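Long-range contacts in putative O-acetylhomoserine (Thiol)-lyase (Campylobacter jejuni, PDB 4OC9), which probably makes homocysteine from O-acetylhomoserine and sulfide as a pyridoxal-phosphate enzyme of the trans-sulfuration family, possibly also acting as a cysteine synthase: residues D[104-109]-D[129-134]; D[151-156]-D[180-185]. All coordinates share one frame; numbering follows the deposited sequence.

Contact 1 (D[104-109]-D[129-134])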
loop_
_atom_site.group_PDB
_atom_site.type_symbol
_atom_site.label_atom_id
_atom_site.label_comp_id
_atom_site.label_asym_id
_atom_site.label_seq_id
_atom_site.Cartn_x
_atom_site.Cartn_y
_atom_site.Cartn_z
ATOM N N TYR D 104 -34.551 9.820 -13.871
ATOM C CA TYR D 104 -33.881 8.630 -13.401
ATOM C C TYR D 104 -34.783 7.396 -13.316
ATOM O O TYR D 104 -35.956 7.476 -13.002
ATOM C CB TYR D 104 -33.280 8.904 -12.016
ATOM C CG TYR D 104 -34.299 9.028 -10.888
ATOM C CD1 TYR D 104 -35.050 10.185 -10.704
ATOM C CD2 TYR D 104 -34.457 8.006 -9.967
ATOM C CE1 TYR D 104 -35.969 10.290 -9.665
ATOM C CE2 TYR D 104 -35.346 8.115 -8.915
ATOM C CZ TYR D 104 -36.106 9.255 -8.779
ATOM O OH TYR D 104 -36.986 9.342 -7.742
ATOM N N SER D 105 -34.195 6.257 -13.591
ATOM C CA SER D 105 -34.887 4.983 -13.543
ATOM C C SER D 105 -35.359 4.628 -12.132
ATOM O O SER D 105 -34.676 4.886 -11.130
ATOM C CB SER D 105 -33.959 3.861 -14.086
ATOM O OG SER D 105 -34.539 2.589 -13.918
ATOM N N ASN D 106 -36.534 4.026 -12.072
ATOM C CA ASN D 106 -37.144 3.622 -10.817
ATOM C C ASN D 106 -36.524 2.319 -10.323
ATOM O O ASN D 106 -36.859 1.819 -9.254
ATOM C CB ASN D 106 -38.656 3.454 -10.970
ATOM C CG ASN D 106 -39.045 2.317 -11.923
ATOM O OD1 ASN D 106 -38.280 1.882 -12.792
ATOM N ND2 ASN D 106 -40.267 1.867 -11.785
ATOM N N LYS D 107 -35.652 1.734 -11.140
ATOM C CA LYS D 107 -34.978 0.486 -10.760
ATOM C C LYS D 107 -33.436 0.652 -10.770
ATOM O O LYS D 107 -32.774 0.343 -11.762
ATOM C CB LYS D 107 -35.417 -0.689 -11.633
ATOM C CG LYS D 107 -36.901 -0.970 -11.534
ATOM C CD LYS D 107 -37.319 -2.225 -12.264
ATOM C CE LYS D 107 -38.810 -2.357 -12.186
ATOM N NZ LYS D 107 -39.271 -3.646 -12.742
ATOM N N ILE D 108 -32.926 1.188 -9.659
ATOM C CA ILE D 108 -31.505 1.420 -9.479
ATOM C C ILE D 108 -31.030 1.164 -8.054
ATOM O O ILE D 108 -31.825 0.861 -7.159
ATOM C CB ILE D 108 -31.097 2.848 -9.830
ATOM C CG1 ILE D 108 -31.812 3.847 -8.906
ATOM C CG2 ILE D 108 -31.375 3.106 -11.296
ATOM C CD1 ILE D 108 -31.474 5.303 -9.173
ATOM N N TYR D 109 -29.713 1.292 -7.888
ATOM C CA TYR D 109 -29.065 1.115 -6.622
ATOM C C TYR D 109 -29.653 2.092 -5.629
ATOM O O TYR D 109 -29.788 3.273 -5.916
ATOM C CB TYR D 109 -27.526 1.244 -6.780
ATOM C CG TYR D 109 -26.776 1.243 -5.476
ATOM C CD1 TYR D 109 -26.702 0.107 -4.691
ATOM C CD2 TYR D 109 -26.064 2.372 -5.071
ATOM C CE1 TYR D 109 -25.998 0.107 -3.496
ATOM C CE2 TYR D 109 -25.348 2.385 -3.886
ATOM C CZ TYR D 109 -25.311 1.257 -3.093
ATOM O OH TYR D 109 -24.595 1.286 -1.913
ATOM N N GLU D 129 -38.544 10.551 -11.508
ATOM C CA GLU D 129 -38.558 9.129 -11.710
ATOM C C GLU D 129 -39.272 8.695 -13.000
ATOM O O GLU D 129 -40.162 9.389 -13.503
ATOM C CB GLU D 129 -39.342 8.498 -10.567
ATOM C CG GLU D 129 -39.369 6.975 -10.526
ATOM C CD GLU D 129 -40.345 6.438 -9.481
ATOM O OE1 GLU D 129 -40.260 5.256 -9.045
ATOM O OE2 GLU D 129 -41.222 7.215 -9.081
ATOM N N PHE D 130 -38.839 7.572 -13.578
ATOM C CA PHE D 130 -39.496 7.054 -14.788
ATOM C C PHE D 130 -39.348 5.548 -14.690
ATOM O O PHE D 130 -38.470 5.044 -13.976
ATOM C CB PHE D 130 -38.974 7.606 -16.129
ATOM C CG PHE D 130 -37.616 7.094 -16.537
ATOM C CD1 PHE D 130 -36.469 7.741 -16.152
ATOM C CD2 PHE D 130 -37.510 5.973 -17.364
ATOM C CE1 PHE D 130 -35.236 7.274 -16.558
ATOM C CE2 PHE D 130 -36.285 5.511 -17.787
ATOM C CZ PHE D 130 -35.139 6.157 -17.370
ATOM N N ASP D 131 -40.227 4.844 -15.391
ATOM C CA ASP D 131 -40.237 3.403 -15.395
ATOM C C ASP D 131 -39.496 2.871 -16.640
ATOM O O ASP D 131 -39.933 3.123 -17.778
ATOM C CB ASP D 131 -41.702 2.939 -15.382
ATOM C CG ASP D 131 -41.868 1.411 -15.312
ATOM O OD1 ASP D 131 -40.883 0.632 -15.191
ATOM O OD2 ASP D 131 -43.041 0.989 -15.375
ATOM N N ILE D 132 -38.401 2.139 -16.433
ATOM C CA ILE D 132 -37.653 1.591 -17.575
ATOM C C ILE D 132 -38.485 0.600 -18.366
ATOM O O ILE D 132 -38.155 0.307 -19.509
ATOM C CB ILE D 132 -36.371 0.801 -17.249
ATOM C CG1 ILE D 132 -36.697 -0.170 -16.137
ATOM C CG2 ILE D 132 -35.252 1.693 -16.812
ATOM C CD1 ILE D 132 -35.811 -1.377 -16.214
ATOM N N ASP D 133 -39.498 0.016 -17.737
ATOM C CA ASP D 133 -40.369 -0.956 -18.410
ATOM C C ASP D 133 -41.476 -0.314 -19.233
ATOM O O ASP D 133 -42.145 -0.991 -19.976
ATOM C CB ASP D 133 -40.976 -1.918 -17.391
ATOM C CG ASP D 133 -39.946 -2.870 -16.791
ATOM O OD1 ASP D 133 -38.993 -3.231 -17.501
ATOM O OD2 ASP D 133 -40.140 -3.317 -15.635
ATOM N N ASP D 134 -41.647 0.997 -19.120
ATOM C CA ASP D 134 -42.671 1.721 -19.858
ATOM C C ASP D 134 -42.095 3.108 -20.212
ATOM O O ASP D 134 -42.394 4.109 -19.569
ATOM C CB ASP D 134 -43.921 1.869 -18.981
ATOM C CG ASP D 134 -45.053 2.591 -19.689
ATOM O OD1 ASP D 134 -45.016 2.713 -20.942
ATOM O OD2 ASP D 134 -45.976 3.026 -18.969
#
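Tyr104 and Phe130 each lay a ring across the backbone of the opposite strand. The Tyr104 ring lies over the start of Glu129, whose CA stands 3.9 Å from the ring centroid and is offset toward the rim. On the opposite face of the sheet the Phe130 ring does the same, its centroid 4.1 Å from Ser105 CA. In both aromatics CG starts between the backbone N and the carbonyl carbon (chi1 71° and 73°), and each ring covers a CA of the other strand. Between these two CH-pi contacts runs a short parallel ladder: Phe130 N donates to Tyr104 O at 2.9 Å, and a weak bond of 2.9 Å follows from Asn106 N to Phe130 O. Ile132 CG2 presses against Ser105 OG at 3.1 Å, while that hydroxyl oxygen also accepts from Lys107 N in an ST turn.

The pairing closes a beta-alpha-beta crossover, in which helix 110-119 carries the chain from strand 101-105 to strand 126-130, one of the two outermost strands of the large sheet within this chain. Ile116 and Ser117 of that helix touch the Tyr104 ring, whereas Phe130 packs on helix 136-141.

Past the strand ends the contact thins out and becomes polar. Asn106 directs its CB toward the other segment, 3.1 Å from Glu129 OE1, yet its amide merely passes Asp131 with the two planes 54° apart. Asp131 OD1 is occupied within its own turn, taking Asp133 N from above the carboxylate plane in an Asx turn. At the solvent side the extended Lys107 chain crosses Asp133 at about a right angle, and NZ meets OD2 at 3.0 Å nearly along the C-O axis. Gln158 and Tyr326 also bind this ammonium, and Tyr326 OH reaches Asp133 OD2 as well.

Contact 2 (D[151-156]-D[180-185])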
loop_
_atom_site.group_PDB
_atom_site.type_symbol
_atom_site.label_atom_id
_atom_site.label_comp_id
_atom_site.label_asym_id
_atom_site.label_seq_id
_atom_site.Cartn_x
_atom_site.Cartn_y
_atom_site.Cartn_z
ATOM N N PHE D 151 -29.846 5.650 -15.757
ATOM C CA PHE D 151 -30.342 4.293 -15.589
ATOM C C PHE D 151 -29.190 3.301 -15.490
ATOM O O PHE D 151 -28.028 3.643 -15.757
ATOM C CB PHE D 151 -31.189 3.884 -16.784
ATOM C CG PHE D 151 -30.411 3.763 -18.054
ATOM C CD1 PHE D 151 -30.138 4.869 -18.815
ATOM C CD2 PHE D 151 -30.005 2.539 -18.511
ATOM C CE1 PHE D 151 -29.455 4.754 -20.012
ATOM C CE2 PHE D 151 -29.310 2.410 -19.707
ATOM C CZ PHE D 151 -29.027 3.525 -20.457
ATOM N N GLU D 152 -29.521 2.083 -15.101
ATOM C CA GLU D 152 -28.540 1.014 -14.980
ATOM C C GLU D 152 -28.779 0.010 -16.116
ATOM O O GLU D 152 -29.927 -0.210 -16.548
ATOM C CB GLU D 152 -28.609 0.345 -13.620
ATOM C CG GLU D 152 -28.152 1.238 -12.486
ATOM C CD GLU D 152 -28.263 0.630 -11.090
ATOM O OE1 GLU D 152 -28.606 -0.560 -10.980
ATOM O OE2 GLU D 152 -28.053 1.377 -10.105
ATOM N N SER D 153 -27.699 -0.549 -16.632
ATOM C CA SER D 153 -27.784 -1.512 -17.709
ATOM C C SER D 153 -28.411 -2.819 -17.207
ATOM O O SER D 153 -29.232 -3.428 -17.883
ATOM C CB SER D 153 -26.395 -1.775 -18.313
ATOM O OG SER D 153 -25.466 -2.323 -17.380
ATOM N N LEU D 154 -28.015 -3.218 -16.013
ATOM C CA LEU D 154 -28.476 -4.438 -15.349
ATOM C C LEU D 154 -28.646 -3.937 -13.937
ATOM O O LEU D 154 -27.671 -3.686 -13.236
ATOM C CB LEU D 154 -27.394 -5.484 -15.515
ATOM C CG LEU D 154 -27.624 -6.825 -14.908
ATOM C CD1 LEU D 154 -28.929 -7.381 -15.416
ATOM C CD2 LEU D 154 -26.449 -7.731 -15.283
ATOM N N SER D 155 -29.888 -3.772 -13.521
ATOM C CA SER D 155 -30.171 -3.176 -12.198
ATOM C C SER D 155 -29.908 -3.974 -10.956
ATOM O O SER D 155 -29.960 -5.183 -10.972
ATOM C CB SER D 155 -31.616 -2.684 -12.094
ATOM O OG SER D 155 -32.531 -3.756 -12.040
ATOM N N ASN D 156 -29.669 -3.218 -9.886
ATOM C CA ASN D 156 -29.376 -3.714 -8.559
ATOM C C ASN D 156 -30.495 -3.316 -7.603
ATOM O O ASN D 156 -30.601 -2.153 -7.259
ATOM C CB ASN D 156 -28.037 -3.137 -8.140
ATOM C CG ASN D 156 -27.588 -3.596 -6.758
ATOM O OD1 ASN D 156 -28.381 -4.052 -5.963
ATOM N ND2 ASN D 156 -26.319 -3.373 -6.451
ATOM N N CYS D 180 -25.365 5.837 -18.273
ATOM C CA CYS D 180 -25.591 4.443 -17.951
ATOM C C CYS D 180 -24.600 3.917 -16.914
ATOM O O CYS D 180 -23.417 3.952 -17.140
ATOM C CB CYS D 180 -25.470 3.569 -19.207
ATOM S SG CYS D 180 -25.688 1.783 -18.917
ATOM N N ASP D 181 -25.118 3.372 -15.822
ATOM C CA ASP D 181 -24.332 2.773 -14.769
ATOM C C ASP D 181 -24.202 1.312 -15.209
ATOM O O ASP D 181 -25.150 0.521 -15.123
ATOM C CB ASP D 181 -25.037 2.943 -13.436
ATOM C CG ASP D 181 -24.276 2.342 -12.271
ATOM O OD1 ASP D 181 -23.617 1.281 -12.440
ATOM O OD2 ASP D 181 -24.377 2.914 -11.167
ATOM N N ASN D 182 -23.010 0.946 -15.680
ATOM C CA ASN D 182 -22.758 -0.421 -16.203
ATOM C C ASN D 182 -21.965 -1.279 -15.219
ATOM O O ASN D 182 -21.303 -2.247 -15.611
ATOM C CB ASN D 182 -21.960 -0.264 -17.509
ATOM C CG ASN D 182 -21.998 -1.486 -18.385
ATOM O OD1 ASN D 182 -23.009 -2.140 -18.463
ATOM N ND2 ASN D 182 -20.919 -1.753 -19.116
ATOM N N THR D 183 -22.053 -0.942 -13.937
ATOM C CA THR D 183 -21.331 -1.656 -12.886
ATOM C C THR D 183 -21.485 -3.149 -12.828
ATOM O O THR D 183 -20.506 -3.908 -12.854
ATOM C CB THR D 183 -21.768 -1.159 -11.509
ATOM O OG1 THR D 183 -21.483 0.253 -11.367
ATOM C CG2 THR D 183 -21.050 -1.923 -10.446
ATOM N N VAL D 184 -22.725 -3.614 -12.781
ATOM C CA VAL D 184 -22.968 -5.029 -12.692
ATOM C C VAL D 184 -22.627 -5.857 -13.938
ATOM O O VAL D 184 -22.054 -6.964 -13.849
ATOM C CB VAL D 184 -24.438 -5.279 -12.345
ATOM C CG1 VAL D 184 -24.681 -6.788 -12.191
ATOM C CG2 VAL D 184 -24.788 -4.564 -11.067
ATOM N N ALA D 185 -23.001 -5.368 -15.104
ATOM C CA ALA D 185 -22.726 -6.108 -16.332
ATOM C C ALA D 185 -21.245 -6.159 -16.649
ATOM O O ALA D 185 -20.730 -7.167 -17.121
ATOM C CB ALA D 185 -23.478 -5.481 -17.484
HETATM O O HOH W 1 -26.479 3.459 -9.644
HETATM O O HOH W 2 -24.743 -3.045 -14.892
#
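Ser153 OG is gripped from two directions just past the end of strand 146-152: it donates to Asn182 OD1 at 2.7 Å, in the plane of the amide and on a lone pair, and accepts from a water, also at 2.7 Å. The same water accepts from Ala185 N and reaches Leu154 O only weakly, so it ties together the loops that leave both strands. Beside it, Leu154 CD2 meets Val184 CG1 at 3.7 Å, the two side chains at about a right angle.

Before these loops, the strands pair in parallel through Asp181 N to Phe151 O and Ser153 N to Asp181 O. One face of the pair carries Phe151 and Cys180, where SG lies obliquely beside the ring, 3.8 Å from CE2. On the face of Glu152 and Asp181 the two acids run side by side, CG of the glutamate 3.7 Å from CB of the aspartate. A second water lies 2.7 Å from both Glu152 OE2 and Asp181 OD2, though it may not donate to both at once; Glu152 OE2 also accepts from Tyr109 N. Asp181 OD1 accepts from Thr183 N, closing an Asx turn, and also from Thr183 OG1 at 2.6 Å; the two bonds help fix the carboxylate. Its OD2 lies close to N1 of the pyridoxal-bearing lysine at position 206, as in fold type I enzymes, where an aspartate faces the pyridine nitrogen.

Helix 164-174 links the two strands and covers the Phe151 ring with Ile164 and Ile167, while strand 199-203 flanks Asp181 and Asn182.

Both contacts close parallel beta-alpha-beta units of the same large sheet, and strands 101-105 and 146-152 are neighbours in it. Contact 2 is wholly buried, its centre about 6 Å from the centre of the chain, whereas contact 1 lies at the edge and is partly exposed. Their chemistry follows: the inner pair sets two acids side by side, one near the cofactor, and meets them with a water, a hydroxyl and backbone N-H groups. Both lay an aromatic ring over a neighbouring CA, but only the outer pair ends in a salt bridge between its segments. The two meet where Tyr109 N, at the start of helix 110-119, probably bonds to Glu152 OE2 at 2.8 Å, and where Ser105 packs on Phe151.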